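Local coordinates for protein GH26C (Muricauda sp. MAR_2010_75, PDB 6Q78) that probably hydrolyses internal beta-1,4-mannosidic bonds of mannans, acting as a family 26 endo-mannanase with a TIM-barrel catalytic fold, at residues A[370-375]-A[380-385]; A[79-84]-A[358-363]; A[121-126]-A[193-198]; A[135-140]-A[200-205]. One frame throughout, in Å; residues are numbered along the deposited sequence.

Contact 1 of 4, residues A[370-375]-A[380-385]; sequences TMFWYN and YCTPVP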
# COMPACT_ATOMS: atom_id res chain seq x y z
N THR A 370 -0.86 8.77 0.13
CA THR A 370 0.45 8.34 -0.31
C THR A 370 1.20 7.78 0.88
O THR A 370 0.89 8.09 2.03
CB THR A 370 1.19 9.45 -1.04
OG1 THR A 370 2.39 8.89 -1.61
CG2 THR A 370 1.56 10.55 -0.08
N MET A 371 2.18 6.92 0.61
CA MET A 371 2.93 6.27 1.68
C MET A 371 4.42 6.22 1.36
O MET A 371 4.82 5.80 0.27
CB MET A 371 2.41 4.85 1.90
CG MET A 371 2.94 4.18 3.21
SD MET A 371 2.65 2.40 3.20
CE MET A 371 3.89 1.83 2.02
N PHE A 372 5.22 6.61 2.34
CA PHE A 372 6.66 6.46 2.29
C PHE A 372 7.06 5.05 2.71
O PHE A 372 6.38 4.41 3.53
CB PHE A 372 7.27 7.45 3.29
CG PHE A 372 7.12 8.89 2.88
CD1 PHE A 372 7.91 9.41 1.86
CD2 PHE A 372 6.19 9.73 3.49
CE1 PHE A 372 7.77 10.74 1.45
CE2 PHE A 372 6.08 11.07 3.09
CZ PHE A 372 6.87 11.56 2.07
N TRP A 373 8.16 4.56 2.14
CA TRP A 373 8.72 3.32 2.65
C TRP A 373 9.31 3.55 4.05
O TRP A 373 9.32 4.67 4.56
CB TRP A 373 9.72 2.71 1.65
CG TRP A 373 9.90 1.24 1.84
CD1 TRP A 373 11.07 0.59 2.13
CD2 TRP A 373 8.88 0.22 1.77
NE1 TRP A 373 10.85 -0.76 2.26
CE2 TRP A 373 9.52 -1.02 2.04
CE3 TRP A 373 7.51 0.23 1.49
CZ2 TRP A 373 8.83 -2.24 2.06
CZ3 TRP A 373 6.82 -0.99 1.52
CH2 TRP A 373 7.48 -2.20 1.81
N TYR A 374 9.79 2.48 4.68
CA TYR A 374 10.24 2.61 6.06
C TYR A 374 11.59 3.33 6.17
O TYR A 374 12.40 3.36 5.23
CB TYR A 374 10.26 1.27 6.82
CG TYR A 374 10.93 0.07 6.18
CD1 TYR A 374 12.29 0.06 5.90
CD2 TYR A 374 10.18 -1.07 5.91
CE1 TYR A 374 12.90 -1.10 5.36
CE2 TYR A 374 10.78 -2.21 5.38
CZ TYR A 374 12.11 -2.21 5.12
OH TYR A 374 12.70 -3.35 4.57
N ASN A 375 11.84 3.88 7.35
CA ASN A 375 13.19 4.28 7.76
C ASN A 375 13.85 3.11 8.45
O ASN A 375 13.19 2.36 9.16
CB ASN A 375 13.08 5.43 8.78
CG ASN A 375 12.62 6.75 8.17
OD1 ASN A 375 12.61 6.96 6.96
ND2 ASN A 375 12.24 7.68 9.06
N TYR A 380 17.03 6.85 5.55
CA TYR A 380 15.73 7.40 5.89
C TYR A 380 15.09 8.01 4.65
O TYR A 380 15.78 8.56 3.79
CB TYR A 380 15.83 8.48 7.00
CG TYR A 380 16.61 9.77 6.68
CD1 TYR A 380 17.99 9.81 6.76
CD2 TYR A 380 15.94 10.94 6.32
CE1 TYR A 380 18.71 10.98 6.50
CE2 TYR A 380 16.65 12.14 6.06
CZ TYR A 380 18.04 12.14 6.15
OH TYR A 380 18.78 13.30 5.92
N CYS A 381 13.77 7.90 4.59
CA CYS A 381 13.06 8.68 3.59
C CYS A 381 12.07 9.65 4.21
O CYS A 381 11.43 10.40 3.47
CB CYS A 381 12.38 7.79 2.54
SG CYS A 381 11.03 6.77 3.17
N THR A 382 11.91 9.65 5.53
CA THR A 382 11.32 10.80 6.21
C THR A 382 12.28 11.20 7.32
O THR A 382 12.86 10.35 8.00
CB THR A 382 9.92 10.47 6.80
OG1 THR A 382 10.03 9.42 7.78
CG2 THR A 382 8.91 10.12 5.70
N PRO A 383 12.49 12.51 7.52
CA PRO A 383 13.54 12.96 8.44
C PRO A 383 13.05 12.99 9.88
O PRO A 383 11.84 12.94 10.17
CB PRO A 383 13.83 14.38 7.96
CG PRO A 383 12.49 14.86 7.45
CD PRO A 383 11.93 13.62 6.72
N VAL A 384 14.02 13.04 10.79
CA VAL A 384 13.75 13.35 12.19
C VAL A 384 14.51 14.64 12.49
O VAL A 384 15.34 15.07 11.67
CB VAL A 384 14.14 12.19 13.13
CG1 VAL A 384 13.29 10.91 12.82
CG2 VAL A 384 15.62 11.93 13.11
N PRO A 385 14.26 15.27 13.62
CA PRO A 385 14.87 16.58 13.83
C PRO A 385 16.40 16.56 13.81
O PRO A 385 17.04 15.70 14.34
CB PRO A 385 14.29 17.01 15.19
CG PRO A 385 12.95 16.32 15.24
CD PRO A 385 13.25 14.97 14.65
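One face of the Phe372 ring is covered by the methyl of Thr382, whose CG2 stands 3.8 Å from the ring centroid, displaced toward the CD2 rim, in a CH-pi contact. Cys381 meets the same phenylalanine obliquely, its SG packing 3.8 Å from Phe372 CB and lying 3.0 Å from Trp373 O. The second flat group, the Asn375 amide, reads the backbone of the returning loop. Asn375 OD1 accepts from Cys381 N (2.8 Å) and Thr382 N (3.1 Å); the Thr382 N-H lies in the carbonyl plane on a lone pair, whereas Cys381 N is tilted 27° from it. At the other end Asn375 ND2 donates to Thr382 O (2.9 Å) and Thr382 OG1, both out of the amide plane, and also to Asp101. With chi1 at -71°, CG leans beside the backbone N of Asn375, which carries the amide toward the loop. Gln85 holds Thr382 OG1 from the neighbouring strand 81-86. An alanine at Asn375 is likely to leave the amides of Cys381 and Thr382 without this shared acceptor and let the 380-385 loop shift. A Tris molecule, probably from the crystallisation liquor, lies about 3 Å from the Trp373 side chain at nearest atoms, consistent with a pocket here. An uncharged amide thus satisfies buried backbone donors and a carbonyl, tying the end of the 369-372 strand to the loop after strand 379-380.

Contact 2 of 4, residues A[79-84]-A[358-363]; sequences NSFIVG and EALTHN
Phe81 reaches from its strand toward helix 351-361 and meets it with the far end of its ring. The close part is formed with Leu360: CD1 rests 3.7 Å from Phe81 CZ and equally near CE1, approaching the ring obliquely, while Leu360 CB adds a looser touch to Phe81 CE2 and CZ. The phenylalanine and leucine side chains cross at about a right angle, and a single leucine methyl, CD1, bears on the CZ-CE1 end of the ring. Phe81 has its CG between the backbone N and the carbonyl carbon (chi1 54°), and this torsion sends the ring out to the helix. Around this apolar patch Ile367 and Thr370 lie against Leu360, and Val402 against Phe81.

The looser side belongs to Thr361, which is only partly buried. Its CG2 comes to 3.9 Å from Phe81 CE2 at the ring edge, near the ring plane, and its hydroxyl is bonded back to Phe357 O within the helix. Glu358 O accepts from both Thr361 N and His362 N, and the exposed His362 and Asn363 follow.

A strand side chain directed outward into the surrounding helix layer is characteristic of the TIM barrel, and here Phe81 joins the first barrel strand to helix 351-361, which lies between strands 330-336 and 369-372 in the chain.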
# COMPACT_ATOMS: atom_id res chain seq x y z
N ASN A 79 -9.76 16.90 -2.56
CA ASN A 79 -8.86 18.03 -2.34
C ASN A 79 -7.74 17.79 -1.34
O ASN A 79 -7.04 18.75 -1.01
CB ASN A 79 -9.65 19.25 -1.87
CG ASN A 79 -10.40 18.99 -0.60
OD1 ASN A 79 -10.18 18.00 0.09
ND2 ASN A 79 -11.33 19.90 -0.28
N SER A 80 -7.55 16.57 -0.83
CA SER A 80 -6.57 16.35 0.22
C SER A 80 -6.04 14.94 0.05
O SER A 80 -6.53 14.17 -0.80
CB SER A 80 -7.22 16.44 1.61
OG SER A 80 -7.73 17.75 1.88
N PHE A 81 -5.04 14.57 0.88
CA PHE A 81 -4.57 13.19 0.89
C PHE A 81 -3.90 12.85 2.22
O PHE A 81 -3.25 13.69 2.86
CB PHE A 81 -3.61 12.89 -0.29
CG PHE A 81 -2.45 13.83 -0.38
CD1 PHE A 81 -1.29 13.60 0.34
CD2 PHE A 81 -2.51 14.94 -1.20
CE1 PHE A 81 -0.22 14.49 0.28
CE2 PHE A 81 -1.44 15.84 -1.29
CZ PHE A 81 -0.29 15.61 -0.55
N ILE A 82 -4.06 11.60 2.63
CA ILE A 82 -3.39 11.11 3.84
C ILE A 82 -1.96 10.77 3.51
O ILE A 82 -1.68 10.21 2.44
CB ILE A 82 -4.16 9.90 4.39
CG1 ILE A 82 -5.56 10.34 4.84
CG2 ILE A 82 -3.42 9.25 5.56
CD1 ILE A 82 -6.50 9.16 5.18
N VAL A 83 -1.04 11.08 4.43
CA VAL A 83 0.35 10.68 4.33
C VAL A 83 0.65 9.64 5.39
O VAL A 83 0.40 9.86 6.58
CB VAL A 83 1.27 11.90 4.50
CG1 VAL A 83 2.73 11.49 4.67
CG2 VAL A 83 1.10 12.82 3.26
N GLY A 84 1.22 8.52 4.96
CA GLY A 84 1.63 7.50 5.91
C GLY A 84 3.02 6.95 5.66
O GLY A 84 3.77 7.45 4.81
N GLU A 358 4.44 18.87 -5.48
CA GLU A 358 4.00 19.28 -6.81
C GLU A 358 3.49 18.10 -7.62
O GLU A 358 2.46 18.19 -8.29
CB GLU A 358 5.14 20.00 -7.52
CG GLU A 358 5.42 21.34 -6.90
CD GLU A 358 4.26 22.27 -7.12
OE1 GLU A 358 3.68 22.21 -8.22
OE2 GLU A 358 3.91 23.04 -6.20
N ALA A 359 4.20 16.97 -7.59
CA ALA A 359 3.72 15.82 -8.33
C ALA A 359 2.37 15.34 -7.81
O ALA A 359 1.57 14.79 -8.57
CB ALA A 359 4.76 14.69 -8.27
N LEU A 360 2.13 15.45 -6.49
CA LEU A 360 0.89 14.97 -5.88
C LEU A 360 -0.29 15.90 -6.11
O LEU A 360 -1.43 15.48 -5.86
CB LEU A 360 1.07 14.81 -4.37
CG LEU A 360 2.07 13.75 -3.90
CD1 LEU A 360 2.29 13.78 -2.38
CD2 LEU A 360 1.54 12.40 -4.30
N THR A 361 -0.07 17.13 -6.57
CA THR A 361 -1.17 18.09 -6.61
C THR A 361 -1.34 18.79 -7.95
O THR A 361 -2.45 19.23 -8.26
CB THR A 361 -1.03 19.15 -5.50
OG1 THR A 361 0.20 19.89 -5.67
CG2 THR A 361 -1.06 18.52 -4.13
N HIS A 362 -0.28 18.97 -8.74
CA HIS A 362 -0.40 19.78 -9.94
C HIS A 362 -1.41 19.16 -10.89
O HIS A 362 -1.57 17.94 -10.95
CB HIS A 362 0.96 19.84 -10.65
CG HIS A 362 0.96 20.68 -11.90
ND1 HIS A 362 0.97 22.06 -11.86
CD2 HIS A 362 0.99 20.34 -13.21
CE1 HIS A 362 0.98 22.53 -13.10
NE2 HIS A 362 0.99 21.50 -13.93
N ASN A 363 -2.09 20.02 -11.66
CA ASN A 363 -3.02 19.55 -12.68
C ASN A 363 -4.17 18.75 -12.08
O ASN A 363 -4.67 17.79 -12.68
CB ASN A 363 -2.30 18.76 -13.78
CG ASN A 363 -3.09 18.70 -15.09
OD1 ASN A 363 -3.91 19.59 -15.38
ND2 ASN A 363 -2.84 17.67 -15.88

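Contact 3 of 4, residues A[121-126]-A[193-198]; sequences TDDLND and HDYYKQ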
# COMPACT_ATOMS: atom_id res chain seq x y z
N THR A 121 2.98 -15.09 6.42
CA THR A 121 2.78 -16.23 5.53
C THR A 121 4.04 -17.08 5.37
O THR A 121 4.08 -17.99 4.52
CB THR A 121 2.30 -15.81 4.13
OG1 THR A 121 3.30 -14.99 3.50
CG2 THR A 121 0.97 -15.06 4.23
N ASP A 122 5.06 -16.85 6.17
CA ASP A 122 6.30 -17.60 6.00
C ASP A 122 6.06 -19.09 6.26
O ASP A 122 5.31 -19.45 7.18
CB ASP A 122 7.36 -17.09 6.98
CG ASP A 122 8.78 -17.54 6.57
OD1 ASP A 122 9.17 -18.70 6.88
OD2 ASP A 122 9.44 -16.76 5.85
N ASP A 123 6.71 -19.94 5.46
CA ASP A 123 6.61 -21.38 5.68
C ASP A 123 6.96 -21.77 7.10
O ASP A 123 6.42 -22.74 7.63
CB ASP A 123 7.58 -22.13 4.77
CG ASP A 123 7.19 -22.12 3.28
OD1 ASP A 123 6.06 -21.73 2.95
OD2 ASP A 123 8.03 -22.55 2.46
N LEU A 124 7.86 -21.04 7.74
CA LEU A 124 8.31 -21.45 9.06
C LEU A 124 7.53 -20.78 10.19
O LEU A 124 7.84 -21.02 11.36
CB LEU A 124 9.79 -21.12 9.25
CG LEU A 124 10.72 -21.89 8.32
CD1 LEU A 124 12.15 -21.62 8.77
CD2 LEU A 124 10.41 -23.37 8.36
N ASN A 125 6.46 -20.05 9.89
CA ASN A 125 5.65 -19.46 10.93
C ASN A 125 4.66 -20.50 11.42
O ASN A 125 3.65 -20.76 10.77
CB ASN A 125 4.91 -18.25 10.36
CG ASN A 125 4.11 -17.49 11.42
OD1 ASN A 125 3.70 -18.08 12.45
ND2 ASN A 125 3.82 -16.19 11.15
N ASP A 126 4.92 -21.08 12.60
CA ASP A 126 4.11 -22.13 13.18
C ASP A 126 3.09 -21.60 14.19
O ASP A 126 2.38 -22.39 14.83
CB ASP A 126 4.98 -23.23 13.80
CG ASP A 126 5.82 -22.75 14.96
OD1 ASP A 126 6.91 -23.33 15.16
OD2 ASP A 126 5.38 -21.87 15.70
N HIS A 193 -0.73 -24.92 -6.21
CA HIS A 193 -2.00 -24.21 -6.04
C HIS A 193 -2.59 -24.44 -4.65
O HIS A 193 -3.09 -23.50 -4.02
CB HIS A 193 -2.96 -24.63 -7.15
CG HIS A 193 -4.27 -23.92 -7.12
ND1 HIS A 193 -4.37 -22.55 -7.24
CD2 HIS A 193 -5.54 -24.38 -6.99
CE1 HIS A 193 -5.64 -22.19 -7.18
NE2 HIS A 193 -6.37 -23.29 -7.05
N ASP A 194 -2.56 -25.68 -4.14
CA ASP A 194 -3.06 -25.92 -2.79
C ASP A 194 -2.20 -25.19 -1.76
O ASP A 194 -2.73 -24.62 -0.80
CB ASP A 194 -3.08 -27.42 -2.50
CG ASP A 194 -4.24 -28.12 -3.18
OD1 ASP A 194 -4.14 -29.34 -3.41
OD2 ASP A 194 -5.24 -27.45 -3.50
N TYR A 195 -0.88 -25.17 -1.96
CA TYR A 195 0.01 -24.37 -1.11
C TYR A 195 -0.42 -22.91 -1.08
O TYR A 195 -0.46 -22.27 -0.01
CB TYR A 195 1.42 -24.48 -1.69
CG TYR A 195 2.48 -23.59 -1.07
CD1 TYR A 195 2.72 -22.32 -1.55
CD2 TYR A 195 3.29 -24.05 -0.06
CE1 TYR A 195 3.71 -21.52 -1.03
CE2 TYR A 195 4.30 -23.24 0.49
CZ TYR A 195 4.50 -21.98 -0.02
OH TYR A 195 5.49 -21.18 0.50
N TYR A 196 -0.73 -22.36 -2.26
CA TYR A 196 -1.13 -20.96 -2.32
C TYR A 196 -2.48 -20.73 -1.63
O TYR A 196 -2.66 -19.73 -0.91
CB TYR A 196 -1.21 -20.52 -3.78
CG TYR A 196 -1.62 -19.09 -3.96
CD1 TYR A 196 -0.92 -18.07 -3.32
CD2 TYR A 196 -2.72 -18.74 -4.75
CE1 TYR A 196 -1.28 -16.73 -3.46
CE2 TYR A 196 -3.09 -17.37 -4.92
CZ TYR A 196 -2.36 -16.39 -4.25
OH TYR A 196 -2.67 -15.06 -4.34
N LYS A 197 -3.44 -21.65 -1.81
CA LYS A 197 -4.70 -21.52 -1.09
C LYS A 197 -4.47 -21.49 0.41
O LYS A 197 -5.13 -20.72 1.12
CB LYS A 197 -5.68 -22.62 -1.49
CG LYS A 197 -6.25 -22.42 -2.90
CD LYS A 197 -7.36 -23.44 -3.27
CE LYS A 197 -6.91 -24.85 -3.34
NZ LYS A 197 -8.15 -25.58 -3.79
N GLN A 198 -3.53 -22.31 0.92
CA GLN A 198 -3.25 -22.29 2.36
C GLN A 198 -2.70 -20.95 2.80
O GLN A 198 -3.03 -20.46 3.89
CB GLN A 198 -2.30 -23.44 2.71
CG GLN A 198 -2.24 -23.74 4.21
CD GLN A 198 -1.44 -22.71 4.99
OE1 GLN A 198 -0.36 -22.28 4.57
NE2 GLN A 198 -1.97 -22.29 6.14
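Tyr195 brings its phenolic end to the carboxylate of Asp123, with OH 2.6 Å from Asp123 OD1 and donating its proton to it. Asp123 OD1 sits at the ring edge, near the ring plane, and also lies 3.4 Å from Tyr195 CE2. It is met on its syn lone pair, the side facing the other oxygen, with Asp123 OD2 3.5 Å from Tyr195 OH. Carboxylate and ring are turned 88° against each other; the two groups do not stack, and the hydroxyl makes the bond.

The tyrosine reaches so far because its CG is placed opposite the backbone N (chi1 173°), which sends the ring away from helix 193-208; Pro163 touches the ring as well. Asp123 is presented by a type I turn running from Asp122 to Asn125. Asp122 steadies that turn with an Asx turn of its own, OD1 accepting from Leu124 N at 2.8 Å, while the backbone closes through Asn125 N to Asp122 O at 3.0 Å.

Lys199, one turn further along the helix, forms a salt bridge with Asp123 OD1 and also donates to Thr121 O. An asparagine at Asp123 would probably leave the Lys199 ammonium without its countercharge and weaken the hold on the Tyr195 hydroxyl. The short hydrogen bond to a charged acceptor, shared with a lysine, suggests a largely polar, charge-assisted tie between this surface loop and the helix.

Contact 4 of 4, residues A[135-140]-A[200-205]; sequences QQENQI and LEKIAS
Glu137 and Lys202 carry the whole of this contact, each giving up about the same surface to the other. They come from opposite directions between two helices whose backbones stay well apart: the closest CA atoms, those of Glu137 and Ile203, are 11.0 Å from each other. Lys202 NZ reaches Glu137 OE1 at 2.8 Å, a hydrogen bond within a salt bridge. The ammonium approaches on the syn side of OE1 but stands 30° out of the carboxylate plane, and it favours one oxygen, since Glu137 OE2 is 3.9 Å from Lys202 NZ. The methylene next to the charge follows it in, with Lys202 CE lying 3.5 Å from Glu137 OE1.

The two side chains cover the distance differently. Glu137 points at the other helix and runs out extended, its first two torsions both near 180°, so the carboxylate is carried the full length of the side chain. Lys202 starts in the same way but bends at chi2 (61°) and again at chi4, which swings NZ onto the acid.

Both charged ends have second partners from the loop before helix 132-150: Lys202 NZ also donates to Ile120 O, and Glu137 OE1 accepts from Asn125 ND2. With the carboxylate buried, the lysine would be expected to help keep it ionised, and the shared loop partners make the ion pair a three-way junction between the two helices and the loop, held by charge and hydrogen bonds with scarcely any apolar contact.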
# COMPACT_ATOMS: atom_id res chain seq x y z
N GLN A 135 6.26 -14.10 16.34
CA GLN A 135 6.49 -12.88 17.11
C GLN A 135 6.36 -11.65 16.23
O GLN A 135 5.79 -10.62 16.66
CB GLN A 135 7.88 -12.93 17.77
CG GLN A 135 7.96 -13.99 18.86
CD GLN A 135 9.38 -14.22 19.32
OE1 GLN A 135 10.28 -13.45 18.99
NE2 GLN A 135 9.59 -15.31 20.08
N GLN A 136 6.85 -11.71 14.98
CA GLN A 136 6.69 -10.57 14.06
C GLN A 136 5.22 -10.37 13.73
O GLN A 136 4.74 -9.23 13.70
CB GLN A 136 7.51 -10.80 12.79
CG GLN A 136 9.04 -10.91 13.08
CD GLN A 136 9.56 -9.67 13.80
OE1 GLN A 136 9.57 -8.58 13.23
NE2 GLN A 136 9.92 -9.82 15.06
N GLU A 137 4.50 -11.46 13.45
CA GLU A 137 3.07 -11.41 13.18
C GLU A 137 2.33 -10.73 14.31
O GLU A 137 1.46 -9.86 14.08
CB GLU A 137 2.56 -12.85 13.02
CG GLU A 137 1.05 -12.94 12.98
CD GLU A 137 0.57 -14.36 12.76
OE1 GLU A 137 1.28 -15.12 12.09
OE2 GLU A 137 -0.53 -14.71 13.24
N ASN A 138 2.67 -11.07 15.55
CA ASN A 138 1.97 -10.49 16.69
C ASN A 138 2.29 -9.02 16.87
O ASN A 138 1.41 -8.23 17.27
CB ASN A 138 2.38 -11.25 17.94
CG ASN A 138 1.55 -10.90 19.11
OD1 ASN A 138 0.39 -11.31 19.20
ND2 ASN A 138 2.12 -10.14 20.03
N GLN A 139 3.54 -8.63 16.60
CA GLN A 139 3.87 -7.21 16.64
C GLN A 139 3.15 -6.43 15.54
O GLN A 139 2.65 -5.32 15.78
CB GLN A 139 5.39 -7.02 16.51
CG GLN A 139 5.71 -5.48 16.70
CD GLN A 139 5.29 -4.98 18.09
OE1 GLN A 139 4.36 -4.14 18.25
NE2 GLN A 139 5.95 -5.49 19.10
N ILE A 140 3.05 -7.00 14.32
CA ILE A 140 2.26 -6.37 13.27
C ILE A 140 0.82 -6.21 13.72
O ILE A 140 0.21 -5.13 13.59
CB ILE A 140 2.35 -7.19 11.97
CG1 ILE A 140 3.76 -7.10 11.40
CG2 ILE A 140 1.33 -6.65 10.95
CD1 ILE A 140 4.09 -8.24 10.39
N LEU A 200 -3.43 -18.02 1.40
CA LEU A 200 -4.58 -17.12 1.45
C LEU A 200 -5.45 -17.40 2.68
O LEU A 200 -6.02 -16.48 3.27
CB LEU A 200 -5.42 -17.22 0.17
CG LEU A 200 -4.64 -16.80 -1.08
CD1 LEU A 200 -5.66 -16.91 -2.22
CD2 LEU A 200 -4.10 -15.37 -0.99
N GLU A 201 -5.56 -18.67 3.07
CA GLU A 201 -6.31 -18.99 4.28
C GLU A 201 -5.66 -18.38 5.51
O GLU A 201 -6.36 -17.91 6.42
CB GLU A 201 -6.46 -20.51 4.41
CG GLU A 201 -7.42 -21.07 3.34
CD GLU A 201 -7.18 -22.54 2.98
OE1 GLU A 201 -6.51 -23.27 3.76
OE2 GLU A 201 -7.67 -22.98 1.91
N LYS A 202 -4.32 -18.34 5.55
CA LYS A 202 -3.63 -17.67 6.66
C LYS A 202 -3.86 -16.17 6.62
O LYS A 202 -4.14 -15.55 7.66
CB LYS A 202 -2.12 -17.98 6.60
CG LYS A 202 -1.30 -17.29 7.70
CD LYS A 202 -1.77 -17.75 9.10
CE LYS A 202 -1.16 -16.88 10.22
NZ LYS A 202 0.34 -17.00 10.26
N ILE A 203 -3.77 -15.55 5.44
CA ILE A 203 -4.11 -14.13 5.33
C ILE A 203 -5.53 -13.87 5.83
O ILE A 203 -5.78 -12.90 6.56
CB ILE A 203 -3.91 -13.64 3.89
CG1 ILE A 203 -2.39 -13.53 3.60
CG2 ILE A 203 -4.63 -12.27 3.67
CD1 ILE A 203 -2.08 -13.17 2.17
N ALA A 204 -6.48 -14.73 5.44
CA ALA A 204 -7.87 -14.52 5.84
C ALA A 204 -8.05 -14.67 7.34
O ALA A 204 -8.75 -13.86 7.96
CB ALA A 204 -8.77 -15.51 5.10
N SER A 205 -7.45 -15.70 7.95
CA SER A 205 -7.63 -15.89 9.39
C SER A 205 -6.98 -14.75 10.16
O SER A 205 -7.56 -14.24 11.14
CB SER A 205 -7.12 -17.26 9.84
OG SER A 205 -5.72 -17.34 9.72

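Contacts 3 and 4 are neighbours, with centres 11 Å apart. Both use helix 193-208, their segments alternate along the chain, and the two touch where the 121-126 loop meets helix 132-150. Contacts 1 and 2 form a second pair, 16 Å apart by centres, touching through adjacent strands 81-86 and 369-372, the first and last of the parallel barrel. Contact 2 closes a loop of 273 residues, inside which contacts 3 and 4 are nested, and contact 1 follows it. Contacts 2 and 3 are 38 Å apart by centres. One pair thus lies near the barrel's closure, while contacts 3 and 4 lie across the chain's centre from contact 2.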